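Local atomic coordinates of cellulase (PDB entry 5E09), a protein that hydrolyses internal beta-1,4-glucosidic bonds of cellulose, probably assisted by the carbohydrate-binding modules that follow its catalytic barrel. Residues A[146-151]-A[269-274]; A[228-231]-A[237-240]; A[327-330]-A[335-338]. One frame throughout, in Å; residues are numbered along the deposited sequence.

Contact 1: residues A[146-151]-A[269-274]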
ATOM      1  N   SER A 146      13.322  -7.022 -15.442  1.00 35.27           N
ATOM      2  CA  SER A 146      14.762  -6.768 -15.430  1.00 41.78           C
ATOM      3  C   SER A 146      15.326  -6.413 -14.064  1.00 34.19           C
ATOM      4  O   SER A 146      16.314  -7.001 -13.630  1.00 45.77           O
ATOM      5  CB  SER A 146      15.093  -5.648 -16.409  1.00 39.71           C
ATOM      6  OG  SER A 146      14.418  -4.463 -16.034  1.00 40.46           O
ATOM      7  N   VAL A 147      14.701  -5.445 -13.400  1.00 35.08           N
ATOM      8  CA  VAL A 147      15.186  -4.943 -12.116  1.00 35.59           C
ATOM      9  C   VAL A 147      14.080  -4.161 -11.412  1.00 42.23           C
ATOM     10  O   VAL A 147      13.338  -3.412 -12.050  1.00 40.64           O
ATOM     11  CB  VAL A 147      16.431  -4.045 -12.301  1.00 40.85           C
ATOM     12  CG1 VAL A 147      16.222  -3.075 -13.467  1.00 33.61           C
ATOM     13  CG2 VAL A 147      16.769  -3.290 -11.015  1.00 35.48           C
ATOM     14  N   ASN A 148      13.948  -4.346 -10.104  1.00 36.51           N
ATOM     15  CA  ASN A 148      12.939  -3.609  -9.359  1.00 33.04           C
ATOM     16  C   ASN A 148      13.380  -2.189  -9.071  1.00 34.33           C
ATOM     17  O   ASN A 148      14.498  -1.978  -8.616  1.00 39.64           O
ATOM     18  CB  ASN A 148      12.614  -4.310  -8.045  1.00 34.19           C
ATOM     19  CG  ASN A 148      11.551  -3.581  -7.255  1.00 43.83           C
ATOM     20  OD1 ASN A 148      10.380  -3.585  -7.630  1.00 44.63           O
ATOM     21  ND2 ASN A 148      11.952  -2.934  -6.162  1.00 35.29           N
ATOM     22  N   GLU A 149      12.490  -1.233  -9.334  1.00 33.01           N
ATOM     23  CA  GLU A 149      12.685   0.181  -8.984  1.00 48.91           C
ATOM     24  C   GLU A 149      14.109   0.698  -9.204  1.00 37.66           C
ATOM     25  O   GLU A 149      14.790   1.061  -8.248  1.00 45.44           O
ATOM     26  CB  GLU A 149      12.274   0.415  -7.521  1.00 35.53           C
ATOM     27  CG  GLU A 149      10.803   0.089  -7.259  1.00 51.42           C
ATOM     28  CD  GLU A 149      10.286   0.593  -5.913  1.00 63.56           C
ATOM     29  OE1 GLU A 149      11.102   1.083  -5.101  1.00 59.39           O
ATOM     30  OE2 GLU A 149       9.057   0.504  -5.675  1.00 47.21           O
ATOM     31  N   PRO A 150      14.558   0.735 -10.469  1.00 42.54           N
ATOM     32  CA  PRO A 150      15.928   1.154 -10.785  1.00 39.13           C
ATOM     33  C   PRO A 150      16.226   2.579 -10.335  1.00 42.49           C
ATOM     34  O   PRO A 150      15.470   3.497 -10.645  1.00 35.00           O
ATOM     35  CB  PRO A 150      15.988   1.054 -12.314  1.00 37.80           C
ATOM     36  CG  PRO A 150      14.834   0.203 -12.704  1.00 48.47           C
ATOM     37  CD  PRO A 150      13.774   0.465 -11.685  1.00 39.54           C
ATOM     38  N   ARG A 151      17.321   2.751  -9.606  1.00 42.65           N
ATOM     39  CA  ARG A 151      17.771   4.071  -9.186  1.00 40.65           C
ATOM     40  C   ARG A 151      19.295   4.086  -9.265  1.00 41.87           C
ATOM     41  O   ARG A 151      19.928   3.042  -9.153  1.00 44.66           O
ATOM     42  CB  ARG A 151      17.275   4.385  -7.770  1.00 47.63           C
ATOM     43  CG  ARG A 151      17.318   5.856  -7.377  1.00 69.13           C
ATOM     44  CD  ARG A 151      16.964   6.042  -5.902  1.00 71.68           C
ATOM     45  NE  ARG A 151      16.360   4.838  -5.345  1.00 71.72           N
ATOM     46  CZ  ARG A 151      16.873   4.146  -4.334  1.00 86.26           C
ATOM     47  NH1 ARG A 151      17.990   4.552  -3.743  1.00 81.24           N
ATOM     48  NH2 ARG A 151      16.253   3.056  -3.906  1.00 87.31           N
ATOM     49  N   LEU A 269       0.845  -2.689 -13.112  1.00 31.84           N
ATOM     50  CA  LEU A 269       1.095  -2.009 -11.856  1.00 35.15           C
ATOM     51  C   LEU A 269       1.699  -3.036 -10.901  1.00 30.83           C
ATOM     52  O   LEU A 269       0.991  -3.659 -10.117  1.00 36.02           O
ATOM     53  CB  LEU A 269      -0.198  -1.408 -11.293  1.00 27.31           C
ATOM     54  CG  LEU A 269      -0.065  -0.549 -10.038  1.00 33.31           C
ATOM     55  CD1 LEU A 269       0.925   0.578 -10.275  1.00 36.13           C
ATOM     56  CD2 LEU A 269      -1.416   0.012  -9.642  1.00 31.18           C
ATOM     57  N   GLY A 270       3.010  -3.227 -10.989  1.00 32.03           N
ATOM     58  CA  GLY A 270       3.668  -4.334 -10.314  1.00 35.96           C
ATOM     59  C   GLY A 270       3.606  -4.308  -8.800  1.00 42.46           C
ATOM     60  O   GLY A 270       3.735  -5.347  -8.147  1.00 39.95           O
ATOM     61  N   GLU A 271       3.433  -3.115  -8.240  1.00 27.11           N
ATOM     62  CA  GLU A 271       3.201  -2.951  -6.813  1.00 31.11           C
ATOM     63  C   GLU A 271       2.221  -1.823  -6.581  1.00 36.29           C
ATOM     64  O   GLU A 271       2.323  -0.764  -7.208  1.00 38.06           O
ATOM     65  CB  GLU A 271       4.499  -2.646  -6.055  1.00 35.76           C
ATOM     66  CG  GLU A 271       5.563  -3.715  -6.129  1.00 39.06           C
ATOM     67  CD  GLU A 271       6.775  -3.370  -5.295  1.00 47.04           C
ATOM     68  OE1 GLU A 271       6.675  -2.426  -4.480  1.00 44.94           O
ATOM     69  OE2 GLU A 271       7.825  -4.034  -5.456  1.00 41.83           O
ATOM     70  N   PHE A 272       1.267  -2.043  -5.686  1.00 39.52           N
ATOM     71  CA  PHE A 272       0.488  -0.931  -5.167  1.00 36.81           C
ATOM     72  C   PHE A 272       0.117  -1.197  -3.716  1.00 36.85           C
ATOM     73  O   PHE A 272       0.221  -2.322  -3.230  1.00 36.15           O
ATOM     74  CB  PHE A 272      -0.754  -0.662  -6.031  1.00 37.43           C
ATOM     75  CG  PHE A 272      -1.851  -1.673  -5.874  1.00 39.48           C
ATOM     76  CD1 PHE A 272      -1.834  -2.856  -6.596  1.00 35.89           C
ATOM     77  CD2 PHE A 272      -2.921  -1.425  -5.029  1.00 36.08           C
ATOM     78  CE1 PHE A 272      -2.850  -3.780  -6.463  1.00 38.98           C
ATOM     79  CE2 PHE A 272      -3.944  -2.350  -4.890  1.00 39.54           C
ATOM     80  CZ  PHE A 272      -3.908  -3.528  -5.608  1.00 33.26           C
ATOM     81  N   GLY A 273      -0.281  -0.132  -3.030  1.00 38.92           N
ATOM     82  CA  GLY A 273      -0.614  -0.173  -1.622  1.00 30.11           C
ATOM     83  C   GLY A 273      -0.638   1.265  -1.147  1.00 40.78           C
ATOM     84  O   GLY A 273      -0.803   2.186  -1.944  1.00 37.22           O
ATOM     85  N   LEU A 274      -0.481   1.466   0.152  1.00 35.18           N
ATOM     86  CA  LEU A 274      -0.284   2.807   0.679  1.00 46.26           C
ATOM     87  C   LEU A 274       1.039   2.821   1.434  1.00 36.45           C
ATOM     88  O   LEU A 274       1.327   1.905   2.199  1.00 41.71           O
ATOM     89  CB  LEU A 274      -1.448   3.224   1.582  1.00 35.40           C
ATOM     90  CG  LEU A 274      -2.765   3.540   0.870  1.00 40.63           C
ATOM     91  CD1 LEU A 274      -3.900   3.644   1.874  1.00 30.93           C
ATOM     92  CD2 LEU A 274      -2.642   4.834   0.068  1.00 34.05           C
TER
HETATM   93  O   HOH W   1       9.801  -2.197  -4.164  1.00 46.57           O
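Asn148 and Glu271 meet through OD1 of the amide and OE2 of the carboxylate, which lie 3.4 Å apart; the amide and carboxylate planes are within 16° of each other. The two oxygens are both acceptors and are not hydrogen-bonded to each other; Arg59 serves both, with a salt bridge from NH1 to Glu271 OE2 and a hydrogen bond from NH2 to Asn148 OD1. The amide nitrogen is used as well, since Asn148 ND2 donates to a water at 3.0 Å that in turn donates to Glu271 OE2, also at 3.0 Å. Glu271 has CG anti to its carbonyl carbon (chi1 -61°) and an extended chain beyond, which carries the carboxylate across to Asn148 and Glu149. Glu149 crosses it at about a right angle, OE2 stopping 4.0 Å from Glu271 OE1. Tyr226 OH is bonded to Glu271 OE1 and His224 ND1 to Glu149 OE2, so both carboxylates are anchored by neighbours on or just after strand 219-225. An Asn-Glu-Pro sequence after the fourth strand, facing a glutamate on the seventh, is typical of the (beta/alpha)8 barrels of clan GH-A, to which family 5 belongs, and is consistent with Glu149 as acid/base and Glu271 as nucleophile of a retaining site.

Contact 2: residues A[228-231]-A[237-240]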
ATOM      1  N   PHE A 228      -0.990   9.308  -3.541  1.00 50.53           N
ATOM      2  CA  PHE A 228      -0.616  10.682  -3.261  1.00 40.89           C
ATOM      3  C   PHE A 228       0.033  10.768  -1.880  1.00 45.61           C
ATOM      4  O   PHE A 228      -0.604  10.489  -0.863  1.00 49.51           O
ATOM      5  CB  PHE A 228      -1.846  11.582  -3.358  1.00 36.66           C
ATOM      6  CG  PHE A 228      -1.553  13.035  -3.168  1.00 40.72           C
ATOM      7  CD1 PHE A 228      -0.631  13.680  -3.976  1.00 47.17           C
ATOM      8  CD2 PHE A 228      -2.214  13.766  -2.192  1.00 50.66           C
ATOM      9  CE1 PHE A 228      -0.361  15.030  -3.810  1.00 40.89           C
ATOM     10  CE2 PHE A 228      -1.949  15.118  -2.016  1.00 49.14           C
ATOM     11  CZ  PHE A 228      -1.020  15.750  -2.826  1.00 47.60           C
ATOM     12  N   TRP A 229       1.307  11.150  -1.869  1.00 39.14           N
ATOM     13  CA  TRP A 229       2.173  11.001  -0.699  1.00 38.45           C
ATOM     14  C   TRP A 229       1.609  11.459   0.661  1.00 34.55           C
ATOM     15  O   TRP A 229       1.645  10.691   1.621  1.00 38.55           O
ATOM     16  CB  TRP A 229       3.507  11.716  -0.959  1.00 41.32           C
ATOM     17  CG  TRP A 229       4.424  11.632   0.213  1.00 48.77           C
ATOM     18  CD1 TRP A 229       5.124  10.534   0.628  1.00 35.64           C
ATOM     19  CD2 TRP A 229       4.722  12.674   1.143  1.00 35.52           C
ATOM     20  NE1 TRP A 229       5.841  10.832   1.760  1.00 48.97           N
ATOM     21  CE2 TRP A 229       5.612  12.146   2.100  1.00 45.74           C
ATOM     22  CE3 TRP A 229       4.323  14.011   1.264  1.00 42.32           C
ATOM     23  CZ2 TRP A 229       6.117  12.899   3.156  1.00 43.00           C
ATOM     24  CZ3 TRP A 229       4.823  14.761   2.316  1.00 50.36           C
ATOM     25  CH2 TRP A 229       5.711  14.202   3.248  1.00 38.85           C
ATOM     26  N   PRO A 230       1.095  12.699   0.764  1.00 42.21           N
ATOM     27  CA  PRO A 230       0.689  13.134   2.109  1.00 28.97           C
ATOM     28  C   PRO A 230      -0.444  12.297   2.718  1.00 39.08           C
ATOM     29  O   PRO A 230      -0.478  12.078   3.932  1.00 35.49           O
ATOM     30  CB  PRO A 230       0.220  14.579   1.886  1.00 38.41           C
ATOM     31  CG  PRO A 230       0.747  14.975   0.558  1.00 34.88           C
ATOM     32  CD  PRO A 230       0.824  13.734  -0.249  1.00 40.67           C
ATOM     33  N   PHE A 231      -1.369  11.842   1.882  1.00 41.89           N
ATOM     34  CA  PHE A 231      -2.432  10.965   2.350  1.00 30.05           C
ATOM     35  C   PHE A 231      -1.888   9.581   2.686  1.00 39.17           C
ATOM     36  O   PHE A 231      -2.280   8.977   3.685  1.00 35.33           O
ATOM     37  CB  PHE A 231      -3.547  10.847   1.306  1.00 32.26           C
ATOM     38  CG  PHE A 231      -4.526   9.745   1.595  1.00 44.65           C
ATOM     39  CD1 PHE A 231      -5.461   9.872   2.615  1.00 44.65           C
ATOM     40  CD2 PHE A 231      -4.507   8.573   0.855  1.00 38.97           C
ATOM     41  CE1 PHE A 231      -6.355   8.851   2.885  1.00 34.63           C
ATOM     42  CE2 PHE A 231      -5.401   7.553   1.117  1.00 31.74           C
ATOM     43  CZ  PHE A 231      -6.322   7.691   2.133  1.00 38.36           C
ATOM     44  N   GLY A 237      -2.092  16.915   7.239  1.00 40.18           N
ATOM     45  CA  GLY A 237      -3.528  17.048   7.410  1.00 35.09           C
ATOM     46  C   GLY A 237      -4.360  16.294   6.396  1.00 35.52           C
ATOM     47  O   GLY A 237      -5.581  16.456   6.354  1.00 41.46           O
ATOM     48  N   TYR A 238      -3.709  15.470   5.580  1.00 42.74           N
ATOM     49  CA  TYR A 238      -4.413  14.646   4.601  1.00 31.09           C
ATOM     50  C   TYR A 238      -4.895  13.343   5.241  1.00 38.01           C
ATOM     51  O   TYR A 238      -4.406  12.255   4.929  1.00 38.86           O
ATOM     52  CB  TYR A 238      -3.514  14.368   3.396  1.00 33.78           C
ATOM     53  CG  TYR A 238      -3.306  15.603   2.545  1.00 48.48           C
ATOM     54  CD1 TYR A 238      -2.449  16.624   2.955  1.00 46.60           C
ATOM     55  CD2 TYR A 238      -3.989  15.764   1.347  1.00 37.10           C
ATOM     56  CE1 TYR A 238      -2.274  17.760   2.188  1.00 44.96           C
ATOM     57  CE2 TYR A 238      -3.820  16.894   0.575  1.00 45.21           C
ATOM     58  CZ  TYR A 238      -2.964  17.888   0.998  1.00 45.27           C
ATOM     59  OH  TYR A 238      -2.796  19.009   0.227  1.00 53.04           O
ATOM     60  N   THR A 239      -5.857  13.475   6.151  1.00 38.19           N
ATOM     61  CA  THR A 239      -6.394  12.342   6.890  1.00 39.78           C
ATOM     62  C   THR A 239      -7.490  11.631   6.098  1.00 33.26           C
ATOM     63  O   THR A 239      -7.759  10.456   6.330  1.00 38.97           O
ATOM     64  CB  THR A 239      -6.967  12.785   8.256  1.00 37.16           C
ATOM     65  OG1 THR A 239      -7.846  13.893   8.056  1.00 38.00           O
ATOM     66  CG2 THR A 239      -5.858  13.219   9.196  1.00 36.78           C
ATOM     67  N   ARG A 240      -8.122  12.342   5.166  1.00 32.24           N
ATOM     68  CA  ARG A 240      -9.215  11.774   4.385  1.00 35.19           C
ATOM     69  C   ARG A 240      -8.877  11.618   2.913  1.00 43.11           C
ATOM     70  O   ARG A 240      -8.053  12.344   2.355  1.00 44.42           O
ATOM     71  CB  ARG A 240     -10.491  12.616   4.514  1.00 41.38           C
ATOM     72  CG  ARG A 240     -10.867  12.991   5.931  1.00 46.17           C
ATOM     73  CD  ARG A 240     -12.152  13.805   5.989  1.00 48.73           C
ATOM     74  NE  ARG A 240     -12.722  13.776   7.334  1.00 74.91           N
ATOM     75  CZ  ARG A 240     -13.480  14.736   7.857  1.00 82.79           C
ATOM     76  NH1 ARG A 240     -13.772  15.822   7.153  1.00 83.27           N
ATOM     77  NH2 ARG A 240     -13.940  14.615   9.097  1.00 72.04           N
TER
HETATM   78  O   HOH W   2      -4.163   9.503   5.868  1.00 32.91           O
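Phe231 and Tyr238 bring their CA atoms to 4.7 Å, where the short helix 229-232 meets an inverse gamma turn centred on Tyr238, and a CA-H...O contact runs from Phe231 CA to Tyr238 O at 3.5 Å. Both belong to the beta-alpha loop that follows strand 219-225, the sixth of the (beta/alpha)8 barrel, and leads to helix 243-261. One water ties the two limbs of this loop together by donating to both Phe231 O and Tyr238 O.

The Tyr238 ring is the centre of the side-chain packing. Pro230 lies against it with CG over one face, and Pro230 CB is 3.5 Å from Tyr238 CD1. Phe228 presents its edge to the face of Tyr238 in an offset edge-to-face pair, with planes at 71° and ring centroids 5.6 Å apart; the touching atoms are Phe228 CE2 and Tyr238 CE2, at 3.7 Å. Pro230 CD also lies over the centre of the Phe228 ring, so the proline is packed against both aromatic rings. With CG anti to the carbonyl carbon (chi1 -71°), the tyrosine ring is directed at the helix, and its hydroxyl is hydrogen-bonded to Glu244.

Phe231 works differently, laying its ring edge near the carbonyls of Tyr238 and Thr239 while its side chain also touches Thr245 of helix 243-261. Cut back to an alanine, this position would probably leave a gap beside Thr245 and take the aromatic C-H edge away from those carbonyls. Just past the turn, Phe231 CD1 stands 3.6 Å from Arg240 O.

Contact 3: residues A[327-330]-A[335-338]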
ATOM      1  N   GLU A 327     -12.504  -7.139   5.860  1.00 39.12           N
ATOM      2  CA  GLU A 327     -13.246  -6.036   5.257  1.00 41.92           C
ATOM      3  C   GLU A 327     -12.468  -5.458   4.070  1.00 42.06           C
ATOM      4  O   GLU A 327     -13.017  -5.244   2.978  1.00 43.79           O
ATOM      5  CB  GLU A 327     -13.515  -4.962   6.321  1.00 47.49           C
ATOM      6  CG  GLU A 327     -14.409  -3.808   5.899  1.00 41.99           C
ATOM      7  CD  GLU A 327     -14.692  -2.856   7.055  1.00 49.40           C
ATOM      8  OE1 GLU A 327     -15.841  -2.391   7.180  1.00 67.82           O
ATOM      9  OE2 GLU A 327     -13.766  -2.577   7.845  1.00 52.48           O
ATOM     10  N   PHE A 328     -11.178  -5.233   4.307  1.00 39.38           N
ATOM     11  CA  PHE A 328     -10.227  -4.749   3.307  1.00 46.59           C
ATOM     12  C   PHE A 328     -10.203  -5.638   2.060  1.00 41.68           C
ATOM     13  O   PHE A 328     -10.446  -5.169   0.932  1.00 44.10           O
ATOM     14  CB  PHE A 328      -8.832  -4.659   3.956  1.00 51.75           C
ATOM     15  CG  PHE A 328      -7.725  -4.270   3.017  1.00 42.33           C
ATOM     16  CD1 PHE A 328      -7.877  -3.225   2.122  1.00 45.96           C
ATOM     17  CD2 PHE A 328      -6.512  -4.931   3.062  1.00 42.22           C
ATOM     18  CE1 PHE A 328      -6.849  -2.865   1.273  1.00 43.92           C
ATOM     19  CE2 PHE A 328      -5.477  -4.576   2.213  1.00 48.23           C
ATOM     20  CZ  PHE A 328      -5.648  -3.539   1.318  1.00 42.60           C
ATOM     21  N   HIS A 329      -9.935  -6.926   2.257  1.00 35.59           N
ATOM     22  CA  HIS A 329      -9.862  -7.827   1.119  1.00 47.41           C
ATOM     23  C   HIS A 329     -11.200  -7.986   0.409  1.00 49.45           C
ATOM     24  O   HIS A 329     -11.236  -8.177  -0.805  1.00 47.06           O
ATOM     25  CB  HIS A 329      -9.358  -9.206   1.516  1.00 49.02           C
ATOM     26  CG  HIS A 329      -9.248 -10.137   0.350  1.00 61.81           C
ATOM     27  ND1 HIS A 329     -10.170 -11.128   0.099  1.00 68.41           N
ATOM     28  CD2 HIS A 329      -8.354 -10.180  -0.668  1.00 58.53           C
ATOM     29  CE1 HIS A 329      -9.831 -11.768  -1.010  1.00 73.31           C
ATOM     30  NE2 HIS A 329      -8.736 -11.212  -1.492  1.00 69.77           N
ATOM     31  N   ASN A 330     -12.296  -7.928   1.159  1.00 38.38           N
ATOM     32  CA  ASN A 330     -13.609  -7.959   0.533  1.00 46.27           C
ATOM     33  C   ASN A 330     -13.775  -6.759  -0.386  1.00 39.66           C
ATOM     34  O   ASN A 330     -14.349  -6.876  -1.468  1.00 45.56           O
ATOM     35  CB  ASN A 330     -14.730  -7.985   1.579  1.00 37.96           C
ATOM     36  CG  ASN A 330     -14.900  -9.352   2.220  1.00 48.76           C
ATOM     37  OD1 ASN A 330     -14.181 -10.302   1.899  1.00 51.32           O
ATOM     38  ND2 ASN A 330     -15.848  -9.454   3.141  1.00 45.56           N
ATOM     39  N   SER A 335     -13.971  -4.861  -5.837  1.00 38.53           N
ATOM     40  CA  SER A 335     -13.481  -3.897  -6.815  1.00 36.84           C
ATOM     41  C   SER A 335     -12.948  -4.559  -8.088  1.00 35.06           C
ATOM     42  O   SER A 335     -12.927  -3.926  -9.144  1.00 37.86           O
ATOM     43  CB  SER A 335     -12.404  -3.013  -6.188  1.00 42.52           C
ATOM     44  OG  SER A 335     -12.917  -2.341  -5.047  1.00 48.24           O
ATOM     45  N   TRP A 336     -12.523  -5.821  -7.997  1.00 29.92           N
ATOM     46  CA  TRP A 336     -12.127  -6.562  -9.198  1.00 39.34           C
ATOM     47  C   TRP A 336     -13.260  -6.644 -10.220  1.00 49.64           C
ATOM     48  O   TRP A 336     -13.008  -6.699 -11.424  1.00 46.76           O
ATOM     49  CB  TRP A 336     -11.682  -7.989  -8.867  1.00 34.04           C
ATOM     50  CG  TRP A 336     -10.564  -8.098  -7.903  1.00 37.77           C
ATOM     51  CD1 TRP A 336      -9.651  -7.133  -7.582  1.00 40.47           C
ATOM     52  CD2 TRP A 336     -10.223  -9.250  -7.125  1.00 40.56           C
ATOM     53  NE1 TRP A 336      -8.765  -7.616  -6.646  1.00 38.88           N
ATOM     54  CE2 TRP A 336      -9.097  -8.908  -6.348  1.00 37.13           C
ATOM     55  CE3 TRP A 336     -10.765 -10.532  -7.009  1.00 44.70           C
ATOM     56  CZ2 TRP A 336      -8.504  -9.809  -5.468  1.00 38.20           C
ATOM     57  CZ3 TRP A 336     -10.172 -11.424  -6.133  1.00 42.74           C
ATOM     58  CH2 TRP A 336      -9.054 -11.058  -5.375  1.00 45.54           C
ATOM     59  N   GLU A 337     -14.502  -6.664  -9.738  1.00 42.43           N
ATOM     60  CA  GLU A 337     -15.655  -6.837 -10.624  1.00 46.72           C
ATOM     61  C   GLU A 337     -16.376  -5.527 -10.951  1.00 54.64           C
ATOM     62  O   GLU A 337     -16.962  -5.384 -12.027  1.00 49.75           O
ATOM     63  CB  GLU A 337     -16.648  -7.832 -10.018  1.00 44.17           C
ATOM     64  CG  GLU A 337     -17.844  -8.126 -10.910  1.00 67.00           C
ATOM     65  CD  GLU A 337     -18.792  -9.155 -10.306  1.00 99.85           C
ATOM     66  OE1 GLU A 337     -18.530  -9.611  -9.168  1.00 84.95           O
ATOM     67  OE2 GLU A 337     -19.795  -9.511 -10.973  1.00 88.61           O
ATOM     68  N   GLY A 338     -16.337  -4.569 -10.032  1.00 38.54           N
ATOM     69  CA  GLY A 338     -17.058  -3.330 -10.240  1.00 31.83           C
ATOM     70  C   GLY A 338     -17.079  -2.459  -9.008  1.00 37.34           C
ATOM     71  O   GLY A 338     -16.538  -2.818  -7.964  1.00 41.26           O
TER
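His329 and Trp336 are seven residues apart on helix 326-337, two turns along, and their meeting is a worked example of how large side chains on one side of a helix can reach each other over its surface. In sequence order, Glu327 and Phe328 come first, and both turn to other parts of the protein and not to the second segment.

His329 is the residue that crosses to the second segment. Placing CG anti to the backbone N (chi1 -179°) lets the imidazole extend so that NE2 comes 3.9 Å from Trp336 CH2, the closest approach between the two segments. Trp336 answers with a different first torsion: its CG is anti to the carbonyl carbon (chi1 -57°), and the far corner of the six-membered ring, CH2, does the touching. The imidazole and this six-membered ring are inclined at 81° with centroids 5.8 Å apart, an oblique encounter at one corner of each. The small area buried, 83 Å² in all, fits such a narrow contact. Asn330 then completes the segment, its side chain pointing away from 335-338.

The imidazole is also stacked on Trp323, and the Phe328 ring makes an edge-to-face pair with Phe293. The helix follows the last barrel strand, 306-311, and lies against helix 286-302 through Glu327, Phe328 and Ser335, while Tyr55, just before strand 57-60, is touched by His329 and paired edge-to-face with Trp336, which also packs on Pro19 ahead of strand 20-23.

How the contacts relate
From the N terminus, the chain has already laid down four strands of the barrel when it enters 146-151, and it closes contact 1 only at 269-274, after the strands 190-193 and 219-225. Contact 2 falls within that long loop, as a tight local closure of 228-231 on 237-240 between the sixth and seventh strands. The two are 21 Å apart between centres but touch at their margins, where Leu274 CD2 packs on Phe231 CE2 at 4.0 Å. Contact 3 follows in series beyond the eighth strand. Contact 1 joins the fourth strand's end to the seventh and contact 2 folds the loop after the sixth strand back on itself, while contact 3 stays within helix 326-337, which packs on helix 286-302 outside the barrel.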